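Local coordinates for protein maleylpyruvate isomerase (Ralstonia sp., PDB 2V6K) that catalyses the glutathione-dependent isomerisation of maleylpyruvate to fumarylpyruvate in naphthalene degradation, working as a homodimer of the zeta class of glutathione transferases, at residues I100-L114 with W131-Y143. Residues are numbered along the deposited sequence; the frame is centred on the assembly and turned at random.
With TGG (gamma-glutamyl-S-(1,2-dicarboxyethyl)cysteinylglycine), chain C; TGG (gamma-glutamyl-S-(1,2-dicarboxyethyl)cysteinylglycine), chain F.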
loop_
_atom_site.group_PDB
_atom_site.type_symbol
_atom_site.label_atom_id
_atom_site.label_comp_id
_atom_site.label_asym_id
_atom_site.label_seq_id
_atom_site.Cartn_x
_atom_site.Cartn_y
_atom_site.Cartn_z
ATOM N N ILE A 100 4.141 -5.708 -0.574
ATOM C CA ILE A 100 3.369 -6.920 -0.879
ATOM C C ILE A 100 2.280 -7.084 0.180
ATOM O O ILE A 100 1.109 -7.305 -0.142
ATOM C CB ILE A 100 4.261 -8.180 -0.913
ATOM C CG1 ILE A 100 5.176 -8.137 -2.142
ATOM C CG2 ILE A 100 3.410 -9.467 -0.900
ATOM C CD1 ILE A 100 6.230 -9.220 -2.158
ATOM N N VAL A 101 2.658 -6.947 1.446
ATOM C CA VAL A 101 1.695 -7.067 2.538
ATOM C C VAL A 101 0.782 -5.849 2.606
ATOM O O VAL A 101 -0.454 -5.984 2.654
ATOM C CB VAL A 101 2.414 -7.237 3.893
ATOM C CG1 VAL A 101 1.418 -7.194 5.033
ATOM C CG2 VAL A 101 3.192 -8.547 3.924
ATOM N N GLY A 102 1.378 -4.663 2.610
ATOM C CA GLY A 102 0.641 -3.443 2.893
ATOM C C GLY A 102 -0.319 -3.024 1.801
ATOM O O GLY A 102 -1.323 -2.371 2.079
ATOM N N CYS A 103 0.011 -3.366 0.557
ATOM C CA CYS A 103 -0.863 -3.070 -0.579
ATOM C C CYS A 103 -1.679 -4.268 -1.004
ATOM O O CYS A 103 -2.873 -4.143 -1.259
ATOM C CB CYS A 103 -0.046 -2.611 -1.792
ATOM S SG CYS A 103 0.945 -1.124 -1.561
ATOM N N ASP A 104 -1.034 -5.425 -1.099
ATOM C CA ASP A 104 -1.619 -6.520 -1.874
ATOM C C ASP A 104 -2.197 -7.664 -1.052
ATOM O O ASP A 104 -2.722 -8.622 -1.625
ATOM C CB ASP A 104 -0.610 -7.048 -2.895
ATOM C CG ASP A 104 -0.077 -5.964 -3.811
ATOM O OD1 ASP A 104 -0.751 -4.927 -4.011
ATOM O OD2 ASP A 104 1.044 -6.165 -4.314
ATOM N N ILE A 105 -2.090 -7.581 0.270
ATOM C CA ILE A 105 -2.747 -8.553 1.142
ATOM C C ILE A 105 -3.671 -7.868 2.135
ATOM O O ILE A 105 -4.897 -8.028 2.072
ATOM C CB ILE A 105 -1.763 -9.463 1.915
ATOM C CG1 ILE A 105 -0.737 -10.116 0.981
ATOM C CG2 ILE A 105 -2.554 -10.537 2.650
ATOM C CD1 ILE A 105 0.338 -10.895 1.730
ATOM N N HIS A 106 -3.089 -7.095 3.052
ATOM C CA HIS A 106 -3.861 -6.549 4.158
ATOM C C HIS A 106 -5.164 -5.833 3.751
ATOM O O HIS A 106 -6.219 -6.091 4.339
ATOM C CB HIS A 106 -3.025 -5.623 5.053
ATOM C CG HIS A 106 -3.888 -4.824 5.959
ATOM N ND1 HIS A 106 -4.408 -3.599 5.593
ATOM C CD2 HIS A 106 -4.458 -5.144 7.145
ATOM C CE1 HIS A 106 -5.231 -3.182 6.539
ATOM N NE2 HIS A 106 -5.278 -4.100 7.489
ATOM N N PRO A 107 -5.101 -4.896 2.790
ATOM C CA PRO A 107 -6.318 -4.126 2.510
ATOM C C PRO A 107 -7.469 -4.962 1.985
ATOM O O PRO A 107 -8.632 -4.590 2.172
ATOM C CB PRO A 107 -5.863 -3.113 1.450
ATOM C CG PRO A 107 -4.370 -2.992 1.692
ATOM C CD PRO A 107 -3.951 -4.395 2.009
ATOM N N ILE A 108 -7.155 -6.076 1.338
ATOM C CA ILE A 108 -8.178 -6.896 0.688
ATOM C C ILE A 108 -9.019 -7.646 1.714
ATOM O O ILE A 108 -10.176 -7.998 1.439
ATOM C CB ILE A 108 -7.546 -7.941 -0.270
ATOM C CG1 ILE A 108 -6.351 -7.383 -1.058
ATOM C CG2 ILE A 108 -8.600 -8.492 -1.218
ATOM C CD1 ILE A 108 -6.687 -6.211 -1.934
ATOM N N ASN A 109 -8.442 -7.893 2.889
ATOM C CA ASN A 109 -9.102 -8.689 3.925
ATOM C C ASN A 109 -9.582 -7.867 5.109
ATOM O O ASN A 109 -10.048 -8.406 6.113
ATOM C CB ASN A 109 -8.162 -9.783 4.424
ATOM C CG ASN A 109 -7.818 -10.787 3.353
ATOM O OD1 ASN A 109 -8.494 -10.887 2.323
ATOM N ND2 ASN A 109 -6.757 -11.551 3.591
ATOM N N ASN A 110 -9.483 -6.550 4.975
ATOM C CA ASN A 110 -9.850 -5.612 6.027
ATOM C C ASN A 110 -11.334 -5.707 6.353
ATOM O O ASN A 110 -12.142 -6.056 5.486
ATOM C CB ASN A 110 -9.458 -4.220 5.529
ATOM C CG ASN A 110 -9.657 -3.118 6.546
ATOM O OD1 ASN A 110 -9.620 -3.317 7.765
ATOM N ND2 ASN A 110 -9.850 -1.913 6.027
ATOM N N ARG A 111 -11.685 -5.390 7.595
ATOM C CA ARG A 111 -13.049 -5.522 8.103
ATOM C C ARG A 111 -14.114 -4.996 7.145
ATOM O O ARG A 111 -15.091 -5.700 6.853
ATOM C CB ARG A 111 -13.159 -4.830 9.471
ATOM C CG ARG A 111 -14.540 -4.890 10.129
ATOM C CD ARG A 111 -14.600 -4.004 11.373
ATOM N NE ARG A 111 -15.734 -4.299 12.257
ATOM C CZ ARG A 111 -16.969 -3.820 12.114
ATOM N NH1 ARG A 111 -17.286 -3.032 11.096
ATOM N NH2 ARG A 111 -17.907 -4.150 12.993
ATOM N N ARG A 112 -13.939 -3.771 6.652
ATOM C CA ARG A 112 -14.966 -3.149 5.802
ATOM C C ARG A 112 -15.212 -3.956 4.530
ATOM O O ARG A 112 -16.331 -3.981 4.008
ATOM C CB ARG A 112 -14.581 -1.707 5.445
ATOM C CG ARG A 112 -13.302 -1.615 4.628
ATOM C CD ARG A 112 -12.775 -0.206 4.432
ATOM N NE ARG A 112 -11.681 -0.282 3.464
ATOM C CZ ARG A 112 -11.373 0.643 2.565
ATOM N NH1 ARG A 112 -12.004 1.813 2.534
ATOM N NH2 ARG A 112 -10.396 0.378 1.707
ATOM N N ILE A 113 -14.169 -4.600 4.023
ATOM C CA ILE A 113 -14.290 -5.392 2.808
ATOM C C ILE A 113 -15.093 -6.647 3.115
ATOM O O ILE A 113 -16.021 -6.999 2.381
ATOM C CB ILE A 113 -12.900 -5.782 2.248
ATOM C CG1 ILE A 113 -11.983 -4.552 2.110
ATOM C CG2 ILE A 113 -13.052 -6.546 0.929
ATOM C CD1 ILE A 113 -12.493 -3.446 1.194
ATOM N N LEU A 114 -14.751 -7.319 4.209
ATOM C CA LEU A 114 -15.468 -8.530 4.594
ATOM C C LEU A 114 -16.930 -8.236 4.894
ATOM O O LEU A 114 -17.811 -9.028 4.547
ATOM C CB LEU A 114 -14.777 -9.201 5.783
ATOM C CG LEU A 114 -13.274 -9.473 5.600
ATOM C CD1 LEU A 114 -12.748 -10.284 6.779
ATOM C CD2 LEU A 114 -12.962 -10.185 4.295
ATOM N N TRP A 131 -11.908 -16.386 0.779
ATOM C CA TRP A 131 -11.465 -15.102 0.240
ATOM C C TRP A 131 -10.139 -14.704 0.869
ATOM O O TRP A 131 -9.155 -14.462 0.165
ATOM C CB TRP A 131 -12.537 -14.052 0.525
ATOM C CG TRP A 131 -12.168 -12.594 0.328
ATOM C CD1 TRP A 131 -11.563 -11.767 1.234
ATOM C CD2 TRP A 131 -12.457 -11.784 -0.819
ATOM N NE1 TRP A 131 -11.432 -10.499 0.707
ATOM C CE2 TRP A 131 -11.992 -10.478 -0.543
ATOM C CE3 TRP A 131 -13.074 -12.035 -2.053
ATOM C CZ2 TRP A 131 -12.115 -9.432 -1.459
ATOM C CZ3 TRP A 131 -13.201 -10.998 -2.957
ATOM C CH2 TRP A 131 -12.724 -9.713 -2.657
ATOM N N CYS A 132 -10.106 -14.660 2.195
ATOM C CA CYS A 132 -8.908 -14.197 2.884
ATOM C C CYS A 132 -7.697 -15.051 2.557
ATOM O O CYS A 132 -6.608 -14.522 2.317
ATOM C CB CYS A 132 -9.130 -14.139 4.390
ATOM S SG CYS A 132 -10.313 -12.858 4.874
ATOM N N GLY A 133 -7.893 -16.366 2.530
ATOM C CA GLY A 133 -6.822 -17.297 2.197
ATOM C C GLY A 133 -6.318 -17.133 0.776
ATOM O O GLY A 133 -5.138 -17.330 0.512
ATOM N N THR A 134 -7.202 -16.770 -0.147
ATOM C CA THR A 134 -6.790 -16.539 -1.530
ATOM C C THR A 134 -5.716 -15.451 -1.598
ATOM O O THR A 134 -4.649 -15.648 -2.195
ATOM C CB THR A 134 -7.996 -16.180 -2.422
ATOM O OG1 THR A 134 -8.918 -17.278 -2.413
ATOM C CG2 THR A 134 -7.568 -15.905 -3.858
ATOM N N TRP A 135 -5.988 -14.312 -0.971
ATOM C CA TRP A 135 -5.061 -13.184 -1.068
ATOM C C TRP A 135 -3.823 -13.366 -0.206
ATOM O O TRP A 135 -2.729 -12.973 -0.620
ATOM C CB TRP A 135 -5.782 -11.847 -0.827
ATOM C CG TRP A 135 -7.102 -11.860 -1.532
ATOM C CD1 TRP A 135 -8.336 -11.789 -0.958
ATOM C CD2 TRP A 135 -7.324 -12.058 -2.940
ATOM N NE1 TRP A 135 -9.312 -11.899 -1.921
ATOM C CE2 TRP A 135 -8.717 -12.064 -3.144
ATOM C CE3 TRP A 135 -6.476 -12.211 -4.048
ATOM C CZ2 TRP A 135 -9.290 -12.236 -4.410
ATOM C CZ3 TRP A 135 -7.047 -12.385 -5.312
ATOM C CH2 TRP A 135 -8.444 -12.391 -5.478
ATOM N N ILE A 136 -3.981 -13.977 0.962
ATOM C CA ILE A 136 -2.827 -14.269 1.808
ATOM C C ILE A 136 -1.898 -15.264 1.118
ATOM O O ILE A 136 -0.686 -15.047 1.067
ATOM C CB ILE A 136 -3.254 -14.776 3.196
ATOM C CG1 ILE A 136 -3.895 -13.630 3.980
ATOM C CG2 ILE A 136 -2.053 -15.336 3.958
ATOM C CD1 ILE A 136 -4.683 -14.065 5.199
ATOM N N SER A 137 -2.446 -16.341 0.560
ATOM C CA SER A 137 -1.609 -17.335 -0.100
ATOM C C SER A 137 -0.883 -16.765 -1.312
ATOM O O SER A 137 0.286 -17.058 -1.525
ATOM C CB SER A 137 -2.426 -18.561 -0.487
ATOM O OG SER A 137 -2.926 -19.193 0.675
ATOM N N ALA A 138 -1.566 -15.940 -2.102
ATOM C CA ALA A 138 -0.932 -15.347 -3.274
ATOM C C ALA A 138 0.226 -14.444 -2.850
ATOM O O ALA A 138 1.322 -14.513 -3.419
ATOM C CB ALA A 138 -1.948 -14.568 -4.105
ATOM N N GLY A 139 -0.012 -13.607 -1.846
ATOM C CA GLY A 139 1.017 -12.689 -1.364
ATOM C C GLY A 139 2.175 -13.407 -0.702
ATOM O O GLY A 139 3.332 -13.059 -0.932
ATOM N N PHE A 140 1.862 -14.405 0.121
ATOM C CA PHE A 140 2.895 -15.206 0.775
ATOM C C PHE A 140 3.689 -16.055 -0.223
ATOM O O PHE A 140 4.880 -16.265 -0.027
ATOM C CB PHE A 140 2.296 -16.075 1.880
ATOM C CG PHE A 140 2.052 -15.349 3.186
ATOM C CD1 PHE A 140 2.199 -13.961 3.303
ATOM C CD2 PHE A 140 1.654 -16.068 4.304
ATOM C CE1 PHE A 140 1.967 -13.319 4.520
ATOM C CE2 PHE A 140 1.426 -15.439 5.527
ATOM C CZ PHE A 140 1.574 -14.062 5.634
ATOM N N ASP A 141 3.050 -16.541 -1.291
ATOM C CA ASP A 141 3.806 -17.222 -2.353
ATOM C C ASP A 141 4.952 -16.325 -2.829
ATOM O O ASP A 141 6.094 -16.776 -2.949
ATOM C CB ASP A 141 2.924 -17.580 -3.556
ATOM C CG ASP A 141 1.997 -18.754 -3.302
ATOM O OD1 ASP A 141 2.185 -19.507 -2.327
ATOM O OD2 ASP A 141 1.053 -18.921 -4.111
ATOM N N ALA A 142 4.637 -15.059 -3.095
ATOM C CA ALA A 142 5.627 -14.116 -3.606
ATOM C C ALA A 142 6.660 -13.745 -2.550
ATOM O O ALA A 142 7.855 -13.729 -2.836
ATOM C CB ALA A 142 4.946 -12.871 -4.150
ATOM N N TYR A 143 6.194 -13.439 -1.338
ATOM C CA TYR A 143 7.074 -13.043 -0.242
ATOM C C TYR A 143 8.066 -14.169 0.059
ATOM O O TYR A 143 9.280 -13.934 0.161
ATOM C CB TYR A 143 6.224 -12.708 0.989
ATOM C CG TYR A 143 6.879 -11.851 2.043
ATOM C CD1 TYR A 143 6.462 -10.546 2.253
ATOM C CD2 TYR A 143 7.891 -12.357 2.858
ATOM C CE1 TYR A 143 7.034 -9.758 3.237
ATOM C CE2 TYR A 143 8.482 -11.568 3.843
ATOM C CZ TYR A 143 8.045 -10.267 4.020
ATOM O OH TYR A 143 8.607 -9.467 4.987
HETATM O OC1 TGG C . -1.978 1.184 6.826
HETATM C CO1 TGG C . -2.875 2.031 7.011
HETATM O OT1 TGG C . -2.907 2.806 7.989
HETATM C CA1 TGG C . -3.962 2.123 5.978
HETATM N NN1 TGG C . -3.414 1.892 4.646
HETATM C CB1 TGG C . -5.040 1.075 6.230
HETATM C CG1 TGG C . -5.753 1.320 7.549
HETATM C CD1 TGG C . -7.026 0.509 7.745
HETATM O OE1 TGG C . -7.228 -0.534 6.821
HETATM N NN2 TGG C . -7.111 0.038 9.093
HETATM C CA2 TGG C . -7.984 -1.031 9.497
HETATM C CO2 TGG C . -9.323 -0.334 9.695
HETATM O OC2 TGG C . -9.350 0.563 10.779
HETATM N NN3 TGG C . -10.472 -1.183 9.606
HETATM C CA3 TGG C . -11.772 -0.679 10.001
HETATM C CO3 TGG C . -12.792 -1.051 8.964
HETATM O OC3 TGG C . -12.434 -1.697 7.959
HETATM O OT3 TGG C . -13.972 -0.690 9.182
HETATM C CB2 TGG C . -7.283 -1.602 10.713
HETATM S SG2 TGG C . -8.203 -2.742 11.671
HETATM C CD2 TGG C . -8.447 -4.239 10.777
HETATM C CE2 TGG C . -7.148 -5.007 10.699
HETATM O OE2 TGG C . -6.990 -6.051 11.372
HETATM O OF2 TGG C . -6.240 -4.573 9.954
HETATM C CF2 TGG C . -9.534 -4.976 11.560
HETATM C CH2 TGG C . -10.054 -6.217 10.880
HETATM O OI2 TGG C . -9.816 -6.396 9.672
HETATM O OJ2 TGG C . -10.706 -7.031 11.575
HETATM O OC1 TGG F . 1.853 -1.252 -6.862
HETATM C CO1 TGG F . 2.224 -2.413 -7.122
HETATM O OT1 TGG F . 3.122 -2.675 -7.950
HETATM C CA1 TGG F . 1.557 -3.550 -6.402
HETATM N NN1 TGG F . 1.287 -3.148 -5.029
HETATM C CB1 TGG F . 0.233 -3.916 -7.073
HETATM C CG1 TGG F . 0.465 -4.460 -8.478
HETATM C CD1 TGG F . -0.760 -5.107 -9.104
HETATM O OE1 TGG F . -1.968 -4.892 -8.414
HETATM N NN2 TGG F . -0.858 -4.739 -10.483
HETATM C CA2 TGG F . -2.059 -4.894 -11.266
HETATM C CO2 TGG F . -2.018 -6.359 -11.674
HETATM O OC2 TGG F . -1.001 -6.668 -12.603
HETATM N NN3 TGG F . -3.291 -6.934 -11.995
HETATM C CA3 TGG F . -3.369 -8.213 -12.664
HETATM C CO3 TGG F . -4.405 -9.060 -11.982
HETATM O OC3 TGG F . -5.062 -8.582 -11.031
HETATM O OT3 TGG F . -4.548 -10.225 -12.417
HETATM C CB2 TGG F . -1.915 -3.841 -12.348
HETATM S SG2 TGG F . -3.065 -3.884 -13.665
HETATM C CD2 TGG F . -4.682 -3.484 -13.092
HETATM C CE2 TGG F . -4.788 -2.007 -12.796
HETATM O OE2 TGG F . -5.452 -1.258 -13.547
HETATM O OF2 TGG F . -4.199 -1.542 -11.794
HETATM C CF2 TGG F . -5.602 -3.927 -14.227
HETATM C CH2 TGG F . -7.072 -3.850 -13.896
HETATM O OI2 TGG F . -7.433 -3.752 -12.706
HETATM O OJ2 TGG F . -7.884 -3.888 -14.850
HETATM O O HOH W 1 -2.056 -11.107 -2.548
#
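Ile105 lies over Gly139, and its side chain shows how a loop can be fitted to a helix atom by atom. From CB, the CG2 branch meets Ile136 CG1 at 3.6 Å, the two side chains crossing at about a right angle. CG1, placed beside the backbone N (chi1 -51°), passes Trp135 O, and the extended chain carries CD1 onto Gly139 CA at 3.6 Å and to Phe140 CD1. That methyl rests directly against the bare CA of Gly139, where the helix has no side chain to intervene. Close by, a water donates to both Asp104 O and Trp135 O, joining two carbonyls that could not bond each other.

Further along, Trp131 NE1 donates to Ile108 O at 2.9 Å; the oxygen lies in the plane of the indole, whereas the nitrogen stands well above the plane of the carbonyl. Ile108 CG2 sits over the five-membered ring of Trp135 in a CH-pi contact, 3.6 Å from its centroid, while Asn109 OD1 lies at the edge of the same indole. The Asn109 amide also gives its ND2 to Cys132 O at 3.2 Å, a bent bond to an oxygen that already accepts from Ile136 N within the helix.

The loop held in this way carries His106 and Asn110, which bind the glutathione conjugate. Within the all-helical C-terminal domain of the GST fold, helix 125-149 packs against the connection between helices 88-104 and 111-121, and its segment 131-143 runs roughly antiparallel to 100-104, with Gln172 of helix 164-178 touching Ile105 and Phe140 and the second subunit packing against Trp131.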